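Local coordinates for periplasmic binding protein (Xylanimonas cellulosilytica, PDB 4MX8), which probably binds an iron-siderophore or related metal chelate outside the cell and delivers it to an ABC importer, at residues V75-L83 and T290-T301; D139-F147 and A158-E166. All blocks are in the same frame, centred on the assembly; numbering follows the deposited sequence.

Interaction 1: V75-L83 and T290-T301; sequences VPDYLEEYL and TAWYIVFGGVET
Tyr-78 reaches across to the segment 290-301 and ends on Thr-301. Its OH donates a hydrogen bond to Thr-301 OG1, 2.6 Å away. OG1 lies in the plane of the tyrosine ring, at its edge, and the two side chains cross at about a right angle. The phenol end sits as a knob among Ala-291, Val-295, Glu-300 and Thr-301. Val-295 comes from the opposite direction, and its CG2 lies 3.4 Å from Tyr-78 OH. The same methyl also meets Pro-76 CG at 3.8 Å, so one valine branch serves both residues. Pro-76 CG further rests on Thr-290 CG2, at 3.7 Å. With OG1 of Thr-290 beside the backbone N (chi1 -55°), CG2 falls anti to that N and faces the proline. The CB of Glu-300 lies obliquely to the Tyr-78 ring, with CB 4.4 Å from CE1.

A second shell fixes these groups. Asp-58 bonds to Thr-301 OG1 through its carboxylate and also takes the backbone N of Glu-300. In the conformer described, the Glu-300 carboxylate pairs with Arg-303. The short, weakly bonded helix 77-80 packs at the junction of helices 289-295 and 299-309, and Gly-298 is the N-cap of helix 299-309. Leu-79 turns to helix 54-62, Tyr-78 also touches Ile-304 of helix 299-309, and Tyr-82 pairs by backbone with Ile-67 of strand 67-70.

Interaction 2: D139-F147 and A158-E166; sequences DTLEQNTTF and AESVLAELE
Leu-162 pushes its isobutyl group into helix 139-147 as a knob among Leu-141, Glu-142, Thr-145 and Thr-146. Its chi1 of -67° puts CG anti to the carbonyl carbon and sends it out toward Thr-145. CD2 meets Thr-145 CB at 3.9 Å, and these two side chains reach toward each other tip to tip. CD1 lies 3.8 Å from Thr-146 OG1, with the two side chains at about a right angle. Leu-141 slides past Leu-162 in the opposite direction and uses CD2 to touch Leu-165 CD1, 3.7 Å away. Thr-145 CG2 meets Val-161 CG2 at 3.9 Å. At the N-terminal end of segment 158-166, Ala-158 CB sits 3.5 Å from Thr-145 O. The small alanine fits a close approach, since the CA atoms of Thr-146 and Ala-158 are 5.8 Å apart. The helix axes run nearly antiparallel, at 159°.

Both threonines turn their hydroxyls back to their own helix. Thr-145 OG1 donates to Leu-141 O at 2.7 Å, tilted 15° from the carbonyl plane. Leu-141 O also takes the backbone N of Thr-145. Thr-146 OG1 donates to Glu-142 O, which it and the backbone N of Thr-146 reach from opposite faces of the carbonyl plane. A glycine in place of Thr-145 would probably open a gap beside Leu-162 CD2 and Val-161 CG2 and take one donor from Leu-141 O. The contact is mostly van der Waals packing between two near-antiparallel helices, with the threonine hydroxyls bonded within helix 139-147. Thr-145 offers carbon, while Thr-146, on the exposed side, lays its hydroxyl oxygen against the leucine methyl.

Interaction 2 is nested along the chain inside the loop that interaction 1 closes, and their centres are 16 Å apart. Interaction 2 pairs neighbours in sequence, helices 137-152 and 155-179. Interaction 1 brings together parts 207 residues apart. They meet at the start of helix 299-309: Val-299 packs on Val-161 and Leu-165, and Gly-298 O approaches Leu-141. Arg-303 of that helix pairs with Glu-164 and, in the conformer described, with Glu-300. The start of helix 299-309 is packed between segment 75-83 and the helix pair 137-152/155-179. A long helix linking two lobes is a feature of TroA-like binding proteins, and helix 155-179 is consistent with that role.

Interaction 1: V75-L83 and T290-T301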
loop_
_atom_site.group_PDB
_atom_site.type_symbol
_atom_site.label_atom_id
_atom_site.label_comp_id
_atom_site.label_asym_id
_atom_site.label_seq_id
_atom_site.Cartn_x
_atom_site.Cartn_y
_atom_site.Cartn_z
ATOM N N VAL A 75 -5.585 -1.889 12.431
ATOM C CA VAL A 75 -6.520 -2.232 11.368
ATOM C C VAL A 75 -7.339 -0.995 11.051
ATOM O O VAL A 75 -7.990 -0.445 11.944
ATOM C CB VAL A 75 -7.460 -3.386 11.766
ATOM C CG1 VAL A 75 -8.524 -3.589 10.702
ATOM C CG2 VAL A 75 -6.685 -4.659 11.981
ATOM N N PRO A 76 -7.289 -0.540 9.786
ATOM C CA PRO A 76 -8.026 0.636 9.301
ATOM C C PRO A 76 -9.504 0.375 9.438
ATOM O O PRO A 76 -9.918 -0.774 9.328
ATOM C CB PRO A 76 -7.664 0.687 7.818
ATOM C CG PRO A 76 -6.373 -0.019 7.730
ATOM C CD PRO A 76 -6.469 -1.139 8.726
ATOM N N ASP A 77 -10.291 1.411 9.674
ATOM C CA ASP A 77 -11.718 1.219 9.900
ATOM C C ASP A 77 -12.397 0.501 8.733
ATOM O O ASP A 77 -13.282 -0.322 8.938
ATOM C CB ASP A 77 -12.405 2.555 10.197
ATOM C CG ASP A 77 -11.809 3.716 9.405
ATOM O OD1 ASP A 77 -11.347 3.509 8.245
ATOM O OD2 ASP A 77 -11.810 4.842 9.961
ATOM N N TYR A 78 -11.964 0.778 7.510
ATOM C CA TYR A 78 -12.610 0.156 6.362
ATOM C C TYR A 78 -12.347 -1.336 6.221
ATOM O O TYR A 78 -13.006 -2.006 5.428
ATOM C CB TYR A 78 -12.315 0.917 5.064
ATOM C CG TYR A 78 -10.913 0.837 4.510
ATOM C CD1 TYR A 78 -10.547 -0.191 3.655
ATOM C CD2 TYR A 78 -9.973 1.817 4.784
ATOM C CE1 TYR A 78 -9.276 -0.268 3.119
ATOM C CE2 TYR A 78 -8.687 1.744 4.245
ATOM C CZ TYR A 78 -8.356 0.697 3.414
ATOM O OH TYR A 78 -7.109 0.588 2.861
ATOM N N LEU A 79 -11.391 -1.853 6.993
ATOM C CA LEU A 79 -11.087 -3.287 6.999
ATOM C C LEU A 79 -11.528 -3.960 8.295
ATOM O O LEU A 79 -11.475 -5.184 8.412
ATOM C CB LEU A 79 -9.603 -3.534 6.773
ATOM C CG LEU A 79 -9.070 -3.028 5.441
ATOM C CD1 LEU A 79 -7.592 -3.321 5.338
ATOM C CD2 LEU A 79 -9.825 -3.679 4.315
ATOM N N GLU A 80 -11.975 -3.156 9.256
ATOM C CA GLU A 80 -12.344 -3.651 10.572
ATOM C C GLU A 80 -13.374 -4.764 10.484
ATOM O O GLU A 80 -13.342 -5.715 11.266
ATOM C CB GLU A 80 -12.884 -2.509 11.426
ATOM C CG GLU A 80 -12.592 -2.655 12.900
ATOM C CD GLU A 80 -12.346 -1.319 13.600
ATOM O OE1 GLU A 80 -11.272 -0.702 13.363
ATOM O OE2 GLU A 80 -13.225 -0.902 14.397
ATOM N N GLU A 81 -14.269 -4.657 9.506
ATOM C CA GLU A 81 -15.372 -5.613 9.348
ATOM C C GLU A 81 -14.932 -7.041 9.065
ATOM O O GLU A 81 -15.683 -7.976 9.304
ATOM C CB GLU A 81 -16.331 -5.160 8.247
ATOM C CG GLU A 81 -15.878 -5.498 6.847
ATOM C CD GLU A 81 -16.756 -4.872 5.779
ATOM O OE1 GLU A 81 -17.509 -5.627 5.110
ATOM O OE2 GLU A 81 -16.680 -3.627 5.616
ATOM N N TYR A 82 -13.720 -7.210 8.554
ATOM C CA TYR A 82 -13.256 -8.541 8.195
ATOM C C TYR A 82 -12.614 -9.302 9.376
ATOM O O TYR A 82 -12.133 -10.424 9.222
ATOM C CB TYR A 82 -12.297 -8.453 7.006
ATOM C CG TYR A 82 -12.896 -7.813 5.778
ATOM C CD1 TYR A 82 -14.042 -8.319 5.206
ATOM C CD2 TYR A 82 -12.299 -6.721 5.174
ATOM C CE1 TYR A 82 -14.591 -7.752 4.075
ATOM C CE2 TYR A 82 -12.850 -6.142 4.030
ATOM C CZ TYR A 82 -14.001 -6.670 3.493
ATOM O OH TYR A 82 -14.573 -6.122 2.375
ATOM N N LEU A 83 -12.611 -8.703 10.561
ATOM C CA LEU A 83 -12.109 -9.423 11.726
ATOM C C LEU A 83 -13.169 -10.371 12.299
ATOM O O LEU A 83 -14.375 -10.113 12.256
ATOM C CB LEU A 83 -11.627 -8.464 12.817
ATOM C CG LEU A 83 -10.545 -7.464 12.458
ATOM C CD1 LEU A 83 -10.377 -6.477 13.569
ATOM C CD2 LEU A 83 -9.261 -8.202 12.218
ATOM N N THR A 290 -4.148 6.544 4.836
ATOM C CA THR A 290 -4.167 5.124 5.212
ATOM C C THR A 290 -4.087 4.198 3.999
ATOM O O THR A 290 -3.282 3.266 3.985
ATOM C CB THR A 290 -5.413 4.742 6.021
ATOM O OG1 THR A 290 -5.529 5.595 7.158
ATOM C CG2 THR A 290 -5.292 3.337 6.495
ATOM N N ALA A 291 -4.917 4.434 2.986
ATOM C CA ALA A 291 -4.838 3.579 1.800
ATOM C C ALA A 291 -3.497 3.714 1.064
ATOM O O ALA A 291 -2.797 2.728 0.866
ATOM C CB ALA A 291 -5.995 3.818 0.866
ATOM N N TRP A 292 -3.117 4.930 0.689
ATOM C CA TRP A 292 -1.901 5.097 -0.084
ATOM C C TRP A 292 -0.594 4.891 0.684
ATOM O O TRP A 292 0.431 4.603 0.079
ATOM C CB TRP A 292 -1.882 6.450 -0.773
ATOM C CG TRP A 292 -2.932 6.628 -1.812
ATOM C CD1 TRP A 292 -4.248 6.908 -1.600
ATOM C CD2 TRP A 292 -2.753 6.571 -3.235
ATOM N NE1 TRP A 292 -4.903 7.019 -2.799
ATOM C CE2 TRP A 292 -4.011 6.817 -3.821
ATOM C CE3 TRP A 292 -1.653 6.330 -4.068
ATOM C CZ2 TRP A 292 -4.204 6.841 -5.206
ATOM C CZ3 TRP A 292 -1.838 6.352 -5.435
ATOM C CH2 TRP A 292 -3.113 6.609 -5.994
ATOM N N TYR A 293 -0.597 5.036 2.000
ATOM C CA TYR A 293 0.669 4.932 2.712
ATOM C C TYR A 293 0.781 3.756 3.687
ATOM O O TYR A 293 1.839 3.143 3.793
ATOM C CB TYR A 293 0.987 6.237 3.417
ATOM C CG TYR A 293 2.257 6.193 4.235
ATOM C CD1 TYR A 293 3.471 6.467 3.662
ATOM C CD2 TYR A 293 2.235 5.874 5.581
ATOM C CE1 TYR A 293 4.618 6.427 4.395
ATOM C CE2 TYR A 293 3.387 5.822 6.316
ATOM C CZ TYR A 293 4.575 6.111 5.720
ATOM O OH TYR A 293 5.741 6.084 6.447
ATOM N N ILE A 294 -0.283 3.438 4.413
ATOM C CA ILE A 294 -0.203 2.345 5.402
ATOM C C ILE A 294 -0.458 0.977 4.782
ATOM O O ILE A 294 0.367 0.082 4.883
ATOM C CB ILE A 294 -1.171 2.548 6.590
ATOM C CG1 ILE A 294 -0.741 3.757 7.414
ATOM C CG2 ILE A 294 -1.230 1.302 7.437
ATOM C CD1 ILE A 294 0.570 3.569 8.102
ATOM N N VAL A 295 -1.604 0.836 4.130
ATOM C CA VAL A 295 -2.006 -0.425 3.523
ATOM C C VAL A 295 -1.285 -0.715 2.208
ATOM O O VAL A 295 -0.577 -1.733 2.086
ATOM C CB VAL A 295 -3.513 -0.438 3.256
ATOM C CG1 VAL A 295 -3.914 -1.766 2.691
ATOM C CG2 VAL A 295 -4.266 -0.138 4.541
ATOM N N PHE A 296 -1.420 0.216 1.262
ATOM C CA PHE A 296 -0.836 0.154 -0.093
ATOM C C PHE A 296 -0.864 -1.220 -0.791
ATOM O O PHE A 296 0.162 -1.829 -1.067
ATOM C CB PHE A 296 0.539 0.865 -0.176
ATOM C CG PHE A 296 1.690 0.099 0.446
ATOM C CD1 PHE A 296 1.849 0.026 1.826
ATOM C CD2 PHE A 296 2.643 -0.506 -0.357
ATOM C CE1 PHE A 296 2.915 -0.671 2.386
ATOM C CE2 PHE A 296 3.704 -1.203 0.201
ATOM C CZ PHE A 296 3.842 -1.278 1.571
ATOM N N GLY A 297 -2.066 -1.685 -1.098
ATOM C CA GLY A 297 -2.248 -2.988 -1.706
ATOM C C GLY A 297 -3.553 -3.546 -1.186
ATOM O O GLY A 297 -4.078 -3.053 -0.198
ATOM N N GLY A 298 -4.096 -4.559 -1.845
ATOM C CA GLY A 298 -5.361 -5.107 -1.408
ATOM C C GLY A 298 -6.515 -4.649 -2.279
ATOM O O GLY A 298 -6.454 -3.589 -2.907
ATOM N N VAL A 299 -7.574 -5.457 -2.316
ATOM C CA VAL A 299 -8.722 -5.187 -3.169
ATOM C C VAL A 299 -9.482 -3.901 -2.812
ATOM O O VAL A 299 -9.617 -3.012 -3.647
ATOM C CB VAL A 299 -9.677 -6.390 -3.209
ATOM C CG1 VAL A 299 -10.903 -6.058 -4.050
ATOM C CG2 VAL A 299 -8.950 -7.619 -3.762
ATOM N N GLU A 300 -9.969 -3.790 -1.581
ATOM C CA GLU A 300 -10.719 -2.595 -1.194
ATOM C C GLU A 300 -9.862 -1.332 -1.237
ATOM O O GLU A 300 -10.339 -0.260 -1.610
ATOM C CB GLU A 300 -11.345 -2.760 0.189
ATOM C CG GLU A 300 -12.868 -2.823 0.172
ATOM C CD GLU A 300 -13.527 -1.614 -0.505
ATOM O OE1 GLU A 300 -13.028 -0.466 -0.350
ATOM O OE2 GLU A 300 -14.562 -1.827 -1.185
ATOM N N THR A 301 -8.599 -1.474 -0.853
ATOM C CA THR A 301 -7.652 -0.375 -0.920
ATOM C C THR A 301 -7.475 0.146 -2.354
ATOM O O THR A 301 -7.467 1.360 -2.585
ATOM C CB THR A 301 -6.300 -0.832 -0.349
ATOM O OG1 THR A 301 -6.476 -1.168 1.032
ATOM C CG2 THR A 301 -5.236 0.253 -0.473
#

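Interaction 2: D139-F147 and A158-E166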
loop_
_atom_site.group_PDB
_atom_site.type_symbol
_atom_site.label_atom_id
_atom_site.label_comp_id
_atom_site.label_asym_id
_atom_site.label_seq_id
_atom_site.Cartn_x
_atom_site.Cartn_y
_atom_site.Cartn_z
ATOM N N ASP A 139 1.605 -6.255 -10.639
ATOM C CA ASP A 139 1.946 -7.685 -10.577
ATOM C C ASP A 139 1.629 -8.263 -9.206
ATOM O O ASP A 139 1.085 -9.355 -9.098
ATOM C CB ASP A 139 3.415 -7.935 -10.914
ATOM C CG ASP A 139 3.730 -7.685 -12.378
ATOM O OD1 ASP A 139 2.798 -7.763 -13.220
ATOM O OD2 ASP A 139 4.920 -7.418 -12.678
ATOM N N THR A 140 1.964 -7.517 -8.158
ATOM C CA THR A 140 1.653 -7.957 -6.805
ATOM C C THR A 140 0.160 -8.139 -6.570
ATOM O O THR A 140 -0.259 -9.164 -6.011
ATOM C CB THR A 140 2.228 -7.001 -5.778
ATOM O OG1 THR A 140 3.655 -7.003 -5.906
ATOM C CG2 THR A 140 1.849 -7.411 -4.368
ATOM N N LEU A 141 -0.636 -7.159 -7.012
ATOM C CA LEU A 141 -2.093 -7.230 -6.887
ATOM C C LEU A 141 -2.622 -8.520 -7.506
ATOM O O LEU A 141 -3.416 -9.231 -6.896
ATOM C CB LEU A 141 -2.759 -6.024 -7.549
ATOM C CG LEU A 141 -4.287 -6.000 -7.493
ATOM C CD1 LEU A 141 -4.706 -5.902 -6.069
ATOM C CD2 LEU A 141 -4.857 -4.837 -8.262
ATOM N N GLU A 142 -2.152 -8.829 -8.709
ATOM C CA GLU A 142 -2.632 -9.998 -9.439
ATOM C C GLU A 142 -2.186 -11.306 -8.786
ATOM O O GLU A 142 -2.996 -12.204 -8.548
ATOM C CB GLU A 142 -2.174 -9.936 -10.886
ATOM C CG GLU A 142 -2.478 -11.159 -11.717
ATOM C CD GLU A 142 -2.173 -10.895 -13.184
ATOM O OE1 GLU A 142 -1.293 -10.038 -13.450
ATOM O OE2 GLU A 142 -2.816 -11.517 -14.065
ATOM N N GLN A 143 -0.902 -11.410 -8.473
ATOM C CA GLN A 143 -0.399 -12.640 -7.878
ATOM C C GLN A 143 -0.975 -12.907 -6.499
ATOM O O GLN A 143 -1.540 -13.971 -6.270
ATOM C CB GLN A 143 1.124 -12.672 -7.890
ATOM C CG GLN A 143 1.669 -12.507 -9.310
ATOM C CD GLN A 143 3.175 -12.629 -9.380
ATOM O OE1 GLN A 143 3.788 -13.359 -8.590
ATOM N NE2 GLN A 143 3.786 -11.917 -10.335
ATOM N N ASN A 144 -0.855 -11.953 -5.588
ATOM C CA ASN A 144 -1.422 -12.145 -4.260
ATOM C C ASN A 144 -2.927 -12.474 -4.242
ATOM O O ASN A 144 -3.387 -13.325 -3.462
ATOM C CB ASN A 144 -1.109 -10.954 -3.368
ATOM C CG ASN A 144 0.352 -10.864 -3.033
ATOM O OD1 ASN A 144 1.108 -11.813 -3.245
ATOM N ND2 ASN A 144 0.765 -9.725 -2.499
ATOM N N THR A 145 -3.692 -11.824 -5.111
ATOM C CA THR A 145 -5.123 -12.050 -5.112
ATOM C C THR A 145 -5.463 -13.431 -5.666
ATOM O O THR A 145 -6.330 -14.131 -5.145
ATOM C CB THR A 145 -5.853 -10.970 -5.878
ATOM O OG1 THR A 145 -5.507 -9.712 -5.305
ATOM C CG2 THR A 145 -7.350 -11.167 -5.790
ATOM N N THR A 146 -4.773 -13.830 -6.721
ATOM C CA THR A 146 -4.970 -15.170 -7.239
ATOM C C THR A 146 -4.568 -16.216 -6.207
ATOM O O THR A 146 -5.315 -17.157 -5.957
ATOM C CB THR A 146 -4.172 -15.400 -8.501
ATOM O OG1 THR A 146 -4.575 -14.451 -9.492
ATOM C CG2 THR A 146 -4.429 -16.763 -9.000
ATOM N N PHE A 147 -3.396 -16.044 -5.600
ATOM C CA PHE A 147 -2.932 -17.026 -4.636
ATOM C C PHE A 147 -3.874 -17.181 -3.466
ATOM O O PHE A 147 -4.287 -18.300 -3.138
ATOM C CB PHE A 147 -1.547 -16.733 -4.077
ATOM C CG PHE A 147 -1.063 -17.830 -3.179
ATOM C CD1 PHE A 147 -0.909 -19.122 -3.674
ATOM C CD2 PHE A 147 -0.850 -17.608 -1.836
ATOM C CE1 PHE A 147 -0.502 -20.156 -2.852
ATOM C CE2 PHE A 147 -0.442 -18.647 -1.000
ATOM C CZ PHE A 147 -0.268 -19.920 -1.512
ATOM N N ALA A 158 -11.777 -14.281 -7.002
ATOM C CA ALA A 158 -10.511 -13.615 -7.264
ATOM C C ALA A 158 -10.455 -13.157 -8.715
ATOM O O ALA A 158 -10.066 -12.022 -9.011
ATOM C CB ALA A 158 -9.364 -14.531 -6.938
ATOM N N GLU A 159 -10.853 -14.055 -9.614
ATOM C CA GLU A 159 -10.950 -13.747 -11.040
ATOM C C GLU A 159 -11.857 -12.539 -11.213
ATOM O O GLU A 159 -11.571 -11.637 -11.989
ATOM C CB GLU A 159 -11.505 -14.957 -11.792
ATOM C CG GLU A 159 -11.527 -14.820 -13.294
ATOM C CD GLU A 159 -11.722 -16.163 -13.985
ATOM O OE1 GLU A 159 -11.065 -17.139 -13.555
ATOM O OE2 GLU A 159 -12.529 -16.245 -14.946
ATOM N N SER A 160 -12.935 -12.514 -10.441
ATOM C CA SER A 160 -13.908 -11.446 -10.541
ATOM C C SER A 160 -13.410 -10.093 -10.066
ATOM O O SER A 160 -13.620 -9.106 -10.765
ATOM C CB SER A 160 -15.186 -11.793 -9.800
ATOM O OG SER A 160 -15.990 -10.633 -9.723
ATOM N N VAL A 161 -12.784 -10.029 -8.887
ATOM C CA VAL A 161 -12.346 -8.727 -8.381
ATOM C C VAL A 161 -11.217 -8.147 -9.229
ATOM O O VAL A 161 -11.163 -6.935 -9.442
ATOM C CB VAL A 161 -11.985 -8.717 -6.886
ATOM C CG1 VAL A 161 -13.154 -9.135 -6.077
ATOM C CG2 VAL A 161 -10.845 -9.626 -6.615
ATOM N N LEU A 162 -10.342 -9.011 -9.739
ATOM C CA LEU A 162 -9.276 -8.557 -10.627
ATOM C C LEU A 162 -9.854 -7.931 -11.915
ATOM O O LEU A 162 -9.446 -6.834 -12.322
ATOM C CB LEU A 162 -8.261 -9.680 -10.909
ATOM C CG LEU A 162 -7.433 -10.114 -9.683
ATOM C CD1 LEU A 162 -6.456 -11.221 -9.964
ATOM C CD2 LEU A 162 -6.688 -8.943 -9.066
ATOM N N ALA A 163 -10.824 -8.606 -12.528
ATOM C CA ALA A 163 -11.586 -8.021 -13.630
ATOM C C ALA A 163 -12.157 -6.640 -13.276
ATOM O O ALA A 163 -12.050 -5.694 -14.055
ATOM C CB ALA A 163 -12.691 -8.947 -14.031
ATOM N N GLU A 164 -12.772 -6.534 -12.101
ATOM C CA GLU A 164 -13.332 -5.276 -11.655
ATOM C C GLU A 164 -12.221 -4.239 -11.502
ATOM O O GLU A 164 -12.330 -3.118 -12.005
ATOM C CB GLU A 164 -14.081 -5.455 -10.333
ATOM C CG GLU A 164 -14.694 -4.164 -9.803
ATOM C CD GLU A 164 -14.745 -4.083 -8.271
ATOM O OE1 GLU A 164 -14.629 -2.952 -7.719
ATOM O OE2 GLU A 164 -14.915 -5.147 -7.628
ATOM N N LEU A 165 -11.143 -4.616 -10.819
ATOM C CA LEU A 165 -10.046 -3.684 -10.580
ATOM C C LEU A 165 -9.337 -3.245 -11.870
ATOM O O LEU A 165 -8.882 -2.110 -11.979
ATOM C CB LEU A 165 -9.039 -4.262 -9.580
ATOM C CG LEU A 165 -9.516 -4.473 -8.146
ATOM C CD1 LEU A 165 -8.390 -5.033 -7.298
ATOM C CD2 LEU A 165 -10.020 -3.168 -7.555
ATOM N N GLU A 166 -9.237 -4.135 -12.850
ATOM C CA GLU A 166 -8.595 -3.765 -14.101
ATOM C C GLU A 166 -9.441 -2.720 -14.815
ATOM O O GLU A 166 -8.917 -1.736 -15.341
ATOM C CB GLU A 166 -8.366 -4.987 -14.988
ATOM C CG GLU A 166 -7.580 -4.678 -16.247
ATOM C CD GLU A 166 -7.197 -5.928 -17.040
ATOM O OE1 GLU A 166 -6.471 -6.780 -16.475
ATOM O OE2 GLU A 166 -7.610 -6.056 -18.221
#